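Local coordinates for protein N-acetylmuramoyl-L-alanine amidase (Peptoclostridium difficile, PDB 4RN7) that probably hydrolyses, as a zinc-dependent amidase, the bond between N-acetylmuramoyl and L-alanine in cell-wall peptidoglycan, this chain being its amidase domain, at residues 60-63 and 64-67; 111-114 and 115-119. All blocks are in the same frame, centred on the assembly; numbering follows the deposited sequence.

Interaction 1 of 2, residues 60-63 and 64-67; sequences YISL and KDRA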
ATOM      1  N   TYR A  60       2.591  -6.705 -15.797  1.00 33.65           N
ATOM      2  CA  TYR A  60       1.459  -5.799 -15.975  1.00 38.33           C
ATOM      3  C   TYR A  60       0.183  -6.465 -15.468  1.00 35.99           C
ATOM      4  O   TYR A  60      -0.118  -7.606 -15.849  1.00 34.87           O
ATOM      5  CB  TYR A  60       1.276  -5.424 -17.457  1.00 36.52           C
ATOM      6  CG  TYR A  60       0.064  -4.545 -17.679  1.00 40.78           C
ATOM      7  CD1 TYR A  60      -1.187  -5.095 -17.927  1.00 40.87           C
ATOM      8  CD2 TYR A  60       0.166  -3.162 -17.604  1.00 40.50           C
ATOM      9  CE1 TYR A  60      -2.299  -4.293 -18.105  1.00 44.17           C
ATOM     10  CE2 TYR A  60      -0.938  -2.356 -17.779  1.00 52.07           C
ATOM     11  CZ  TYR A  60      -2.166  -2.921 -18.026  1.00 50.84           C
ATOM     12  OH  TYR A  60      -3.259  -2.106 -18.203  1.00 53.09           O
ATOM     13  N   ILE A  61      -0.576  -5.758 -14.631  1.00 35.14           N
ATOM     14  CA  ILE A  61      -1.907  -6.217 -14.242  1.00 32.67           C
ATOM     15  C   ILE A  61      -2.919  -5.069 -14.284  1.00 34.35           C
ATOM     16  O   ILE A  61      -2.697  -4.024 -13.664  1.00 32.98           O
ATOM     17  CB  ILE A  61      -1.908  -6.820 -12.834  1.00 28.57           C
ATOM     18  CG1 ILE A  61      -0.840  -7.909 -12.711  1.00 35.71           C
ATOM     19  CG2 ILE A  61      -3.287  -7.368 -12.484  1.00 30.45           C
ATOM     20  CD1 ILE A  61      -0.807  -8.533 -11.354  1.00 33.26           C
ATOM     21  N   SER A  62      -4.021  -5.256 -15.017  1.00 37.09           N
ATOM     22  CA  SER A  62      -5.040  -4.204 -15.109  1.00 45.43           C
ATOM     23  C   SER A  62      -5.726  -3.955 -13.762  1.00 36.22           C
ATOM     24  O   SER A  62      -5.677  -4.807 -12.874  1.00 32.11           O
ATOM     25  CB  SER A  62      -6.087  -4.551 -16.159  1.00 45.60           C
ATOM     26  OG  SER A  62      -6.953  -5.579 -15.705  1.00 37.34           O
ATOM     27  N   LEU A  63      -6.360  -2.793 -13.596  1.00 37.86           N
ATOM     28  CA  LEU A  63      -7.045  -2.499 -12.335  1.00 36.83           C
ATOM     29  C   LEU A  63      -8.186  -3.486 -12.094  1.00 38.72           C
ATOM     30  O   LEU A  63      -8.359  -3.977 -10.974  1.00 35.29           O
ATOM     31  CB  LEU A  63      -7.590  -1.065 -12.321  1.00 38.31           C
ATOM     32  CG  LEU A  63      -6.527   0.010 -12.503  1.00 39.21           C
ATOM     33  CD1 LEU A  63      -7.148   1.403 -12.442  1.00 40.34           C
ATOM     34  CD2 LEU A  63      -5.460  -0.155 -11.446  1.00 35.33           C
ATOM     35  N   LYS A  64      -8.949  -3.770 -13.148  1.00 36.82           N
ATOM     36  CA  LYS A  64     -10.049  -4.720 -13.073  1.00 34.07           C
ATOM     37  C   LYS A  64      -9.525  -6.065 -12.577  1.00 37.93           C
ATOM     38  O   LYS A  64     -10.104  -6.673 -11.671  1.00 36.29           O
ATOM     39  CB  LYS A  64     -10.717  -4.878 -14.437  1.00 35.97           C
ATOM     40  CG  LYS A  64     -11.847  -5.903 -14.460  1.00 46.27           C
ATOM     41  CD  LYS A  64     -12.541  -5.925 -15.806  1.00 47.32           C
ATOM     42  CE  LYS A  64     -13.718  -6.887 -15.798  1.00 51.56           C
ATOM     43  NZ  LYS A  64     -14.340  -7.000 -17.136  1.00 62.23           N
ATOM     44  N   ASP A  65      -8.413  -6.514 -13.151  1.00 39.34           N
ATOM     45  CA  ASP A  65      -7.844  -7.805 -12.772  1.00 36.50           C
ATOM     46  C   ASP A  65      -7.393  -7.846 -11.309  1.00 30.81           C
ATOM     47  O   ASP A  65      -7.540  -8.876 -10.654  1.00 34.45           O
ATOM     48  CB  ASP A  65      -6.700  -8.205 -13.713  1.00 34.76           C
ATOM     49  CG  ASP A  65      -7.196  -8.804 -15.021  1.00 37.12           C
ATOM     50  OD1 ASP A  65      -8.432  -8.888 -15.229  1.00 38.37           O
ATOM     51  OD2 ASP A  65      -6.353  -9.201 -15.867  1.00 36.32           O
ATOM     52  N   ARG A  66      -6.839  -6.747 -10.789  1.00 26.03           N
ATOM     53  CA  ARG A  66      -6.409  -6.734  -9.389  1.00 25.99           C
ATOM     54  C   ARG A  66      -7.583  -6.943  -8.445  1.00 28.03           C
ATOM     55  O   ARG A  66      -7.482  -7.703  -7.477  1.00 29.97           O
ATOM     56  CB  ARG A  66      -5.672  -5.434  -9.049  1.00 27.33           C
ATOM     57  CG  ARG A  66      -4.370  -5.300  -9.815  1.00 27.42           C
ATOM     58  CD  ARG A  66      -3.814  -3.885  -9.807  1.00 28.47           C
ATOM     59  NE  ARG A  66      -2.730  -3.751 -10.783  1.00 28.91           N
ATOM     60  CZ  ARG A  66      -1.436  -3.662 -10.474  1.00 26.63           C
ATOM     61  NH1 ARG A  66      -1.040  -3.679  -9.204  1.00 28.71           N
ATOM     62  NH2 ARG A  66      -0.534  -3.551 -11.447  1.00 29.66           N
ATOM     63  N   ALA A  67      -8.703  -6.285  -8.730  1.00 30.03           N
ATOM     64  CA  ALA A  67      -9.884  -6.437  -7.886  1.00 32.82           C
ATOM     65  C   ALA A  67     -10.438  -7.854  -8.016  1.00 29.90           C
ATOM     66  O   ALA A  67     -10.893  -8.447  -7.040  1.00 33.31           O
ATOM     67  CB  ALA A  67     -10.949  -5.401  -8.246  1.00 33.81           C
TER
HETATM   68  O   HOH W   1       0.391  -2.975 -14.170  1.00 30.30           O
HETATM   69  O   HOH W   2      -4.073  -7.655 -16.562  1.00 34.56           O
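Arg-66 reaches back along its own chain and takes the carbonyl of Ile-61 side-on with two nitrogens. NE lies 2.9 Å from Ile-61 O, and NH2 lies 3.1 Å from the same oxygen. The oxygen sits at the guanidinium edge, close to its plane. The two donors use it differently: NH2 comes in the carbonyl plane on a lone pair, while NE stands well above that plane. The side chain runs extended from CG to NE, which carries the guanidinium from the helix to the loop before it. The group has further partners. NH1 forms a salt bridge with Asp-9 and a hydrogen bond to Pro-10 O, and NH2 also donates to His-12 O; His-12 is a zinc ligand.

Ser-62 is the N-cap of helix 63-72. Its OG accepts from Asp-65 N at 3.1 Å, with an N-H...O angle of 156°. A chi1 of 74° sets OG between the backbone N and the carbonyl carbon, turned to this amide. The first helical bonds follow, from Arg-66 N to Ser-62 O (3.1 Å) and from Ala-67 N to Leu-63 O (3.2 Å). A water accepts from Ser-62 N at 2.9 Å and donates to Asp-65 OD2 at 2.8 Å, so it links the cap to the carboxylate.

Ile-61 CG2 packs on the start of the arginine chain, 3.5 Å from Arg-66 CG, and also touches Asp-65 CB. Leu-63 points away from the helix turn that follows and packs on Phe-134 and on Val-136 of helix 135-139.

The Asp-65 carboxylate near the helix N-terminus probably interacts favourably with the helix dipole. The buried arginine charge is met by Asp-9 and several carbonyls. This fixes its rotation and ties the helix start to the loop bearing His-12.

Interaction 2 of 2, residues 111-114 and 115-119; sequences AQTV and QSTIV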
ATOM      1  N   ALA A 111      -7.890   2.176   7.308  1.00 35.74           N
ATOM      2  CA  ALA A 111      -7.064   3.266   6.806  1.00 32.85           C
ATOM      3  C   ALA A 111      -6.485   4.107   7.940  1.00 37.82           C
ATOM      4  O   ALA A 111      -5.296   4.426   7.934  1.00 35.53           O
ATOM      5  CB  ALA A 111      -7.869   4.146   5.849  1.00 33.57           C
ATOM      6  N   GLN A 112      -7.322   4.481   8.903  1.00 38.21           N
ATOM      7  CA  GLN A 112      -6.847   5.326   9.994  1.00 39.12           C
ATOM      8  C   GLN A 112      -5.831   4.596  10.875  1.00 40.35           C
ATOM      9  O   GLN A 112      -4.814   5.172  11.275  1.00 41.71           O
ATOM     10  CB  GLN A 112      -8.010   5.850  10.839  1.00 44.51           C
ATOM     11  CG  GLN A 112      -7.581   6.877  11.883  1.00 55.23           C
ATOM     12  CD  GLN A 112      -6.941   8.116  11.264  1.00 62.66           C
ATOM     13  OE1 GLN A 112      -7.638   9.039  10.846  1.00 71.36           O
ATOM     14  NE2 GLN A 112      -5.607   8.136  11.201  1.00 47.13           N
ATOM     15  N   THR A 113      -6.107   3.329  11.174  1.00 41.50           N
ATOM     16  CA  THR A 113      -5.217   2.540  12.022  1.00 46.33           C
ATOM     17  C   THR A 113      -3.847   2.363  11.359  1.00 35.65           C
ATOM     18  O   THR A 113      -2.809   2.614  11.987  1.00 37.04           O
ATOM     19  CB  THR A 113      -5.851   1.182  12.376  1.00 47.69           C
ATOM     20  OG1 THR A 113      -7.072   1.413  13.087  1.00 46.95           O
ATOM     21  CG2 THR A 113      -4.919   0.357  13.246  1.00 48.32           C
ATOM     22  N   VAL A 114      -3.850   1.954  10.093  1.00 32.64           N
ATOM     23  CA  VAL A 114      -2.605   1.805   9.340  1.00 29.95           C
ATOM     24  C   VAL A 114      -1.870   3.146   9.210  1.00 38.02           C
ATOM     25  O   VAL A 114      -0.677   3.235   9.514  1.00 33.06           O
ATOM     26  CB  VAL A 114      -2.849   1.155   7.970  1.00 31.24           C
ATOM     27  CG1 VAL A 114      -1.627   1.313   7.065  1.00 27.60           C
ATOM     28  CG2 VAL A 114      -3.199  -0.331   8.149  1.00 34.61           C
ATOM     29  N   GLN A 115      -2.582   4.189   8.791  1.00 32.73           N
ATOM     30  CA  GLN A 115      -1.975   5.527   8.676  1.00 35.03           C
ATOM     31  C   GLN A 115      -1.321   6.017   9.973  1.00 36.55           C
ATOM     32  O   GLN A 115      -0.171   6.468   9.963  1.00 35.21           O
ATOM     33  CB  GLN A 115      -3.008   6.546   8.188  1.00 30.11           C
ATOM     34  CG  GLN A 115      -2.504   7.987   8.157  1.00 32.39           C
ATOM     35  CD  GLN A 115      -1.609   8.268   6.964  1.00 33.49           C
ATOM     36  OE1 GLN A 115      -1.610   7.525   5.982  1.00 33.06           O
ATOM     37  NE2 GLN A 115      -0.841   9.354   7.043  1.00 30.85           N
ATOM     38  N   SER A 116      -2.041   5.928  11.088  1.00 35.77           N
ATOM     39  CA  SER A 116      -1.491   6.372  12.362  1.00 38.86           C
ATOM     40  C   SER A 116      -0.273   5.557  12.784  1.00 41.10           C
ATOM     41  O   SER A 116       0.677   6.096  13.347  1.00 39.69           O
ATOM     42  CB  SER A 116      -2.564   6.326  13.446  1.00 49.94           C
ATOM     43  OG  SER A 116      -3.586   7.256  13.158  1.00 49.60           O
ATOM     44  N   THR A 117      -0.299   4.259  12.499  1.00 36.57           N
ATOM     45  CA  THR A 117       0.798   3.386  12.894  1.00 41.09           C
ATOM     46  C   THR A 117       2.046   3.684  12.054  1.00 35.94           C
ATOM     47  O   THR A 117       3.167   3.733  12.582  1.00 38.58           O
ATOM     48  CB  THR A 117       0.391   1.905  12.774  1.00 41.78           C
ATOM     49  OG1 THR A 117      -0.794   1.682  13.555  1.00 40.60           O
ATOM     50  CG2 THR A 117       1.504   1.011  13.295  1.00 43.87           C
ATOM     51  N   ILE A 118       1.844   3.889  10.755  1.00 33.77           N
ATOM     52  CA  ILE A 118       2.934   4.263   9.861  1.00 33.23           C
ATOM     53  C   ILE A 118       3.612   5.517  10.402  1.00 36.46           C
ATOM     54  O   ILE A 118       4.835   5.549  10.548  1.00 39.61           O
ATOM     55  CB  ILE A 118       2.438   4.539   8.425  1.00 32.80           C
ATOM     56  CG1 ILE A 118       2.008   3.250   7.733  1.00 29.88           C
ATOM     57  CG2 ILE A 118       3.539   5.184   7.598  1.00 31.88           C
ATOM     58  CD1 ILE A 118       1.294   3.495   6.408  1.00 27.24           C
ATOM     59  N   VAL A 119       2.813   6.531  10.728  1.00 34.02           N
ATOM     60  CA  VAL A 119       3.349   7.787  11.255  1.00 39.49           C
ATOM     61  C   VAL A 119       4.228   7.596  12.500  1.00 46.97           C
ATOM     62  O   VAL A 119       5.194   8.339  12.714  1.00 45.78           O
ATOM     63  CB  VAL A 119       2.213   8.804  11.526  1.00 34.85           C
ATOM     64  CG1 VAL A 119       2.748  10.044  12.201  1.00 40.37           C
ATOM     65  CG2 VAL A 119       1.542   9.171  10.202  1.00 42.24           C
TER
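Helix 107-122 is the connecting helix of the beta-alpha-beta unit formed with strands 95-99 and 126-131, and this contact is one stretch of its middle. Thr-113 and Thr-117 meet through a doubly used carbonyl. Thr-117 OG1 donates to Thr-113 O at 2.7 Å, and Thr-117 N donates to the same oxygen at 3.0 Å. The two donors approach from opposite faces of the carbonyl plane. A chi1 of -56° puts OG1 beside its own backbone N, where it can fold back on the preceding turn.

The Gln-112 and Ser-116 side chains add a second bond to the backbone one, Ser-116 N to Gln-112 O. Gln-112 bends at chi2, and its NE2 donates to Ser-116 OG at 2.9 Å. The bond is rather bent, 131° at the hydrogen, and OG lies 30° out of the amide plane.

On the buried side, Val-114 CG1 touches Ile-118 CD1 at 3.7 Å. Both residues pack on Ile-147 of strand 144-151, and Ile-118 also meets helix 164-185. Gln-115 is buried as well. Its amide bonds to Thr-97 OG1, Ile-95 O and Asp-126 OD1, so it joins both strands of the unit.

Where the helix faces helix 164-185, Thr-113 and Thr-117 satisfy their hydroxyls within it, on Glu-109 O and Thr-113 O. Val-114, Ile-118 and a buried glutamine whose amide oxygen and nitrogen both have partners fasten it to the sheet.

From the N terminus, the chain passes strand 4-10 and strand 49-53 before it reaches interaction 1, at the loop that leads into helix 63-72. Interaction 2 comes later, within helix 107-122. Both contacts are local and close no long loop. They stand in series and neither nest nor cross. Their centres are 25 Å apart, on opposite sides of the chain's centre, and their nearest atoms are about 17 Å apart. Interaction 1 ties a helix start to the end of strand 4-10 and the loop that carries the zinc ligand His-12. Interaction 2 belongs to a helix fastened to strands 95-99, 126-131 and 144-151. The mixed sheet is the element they share.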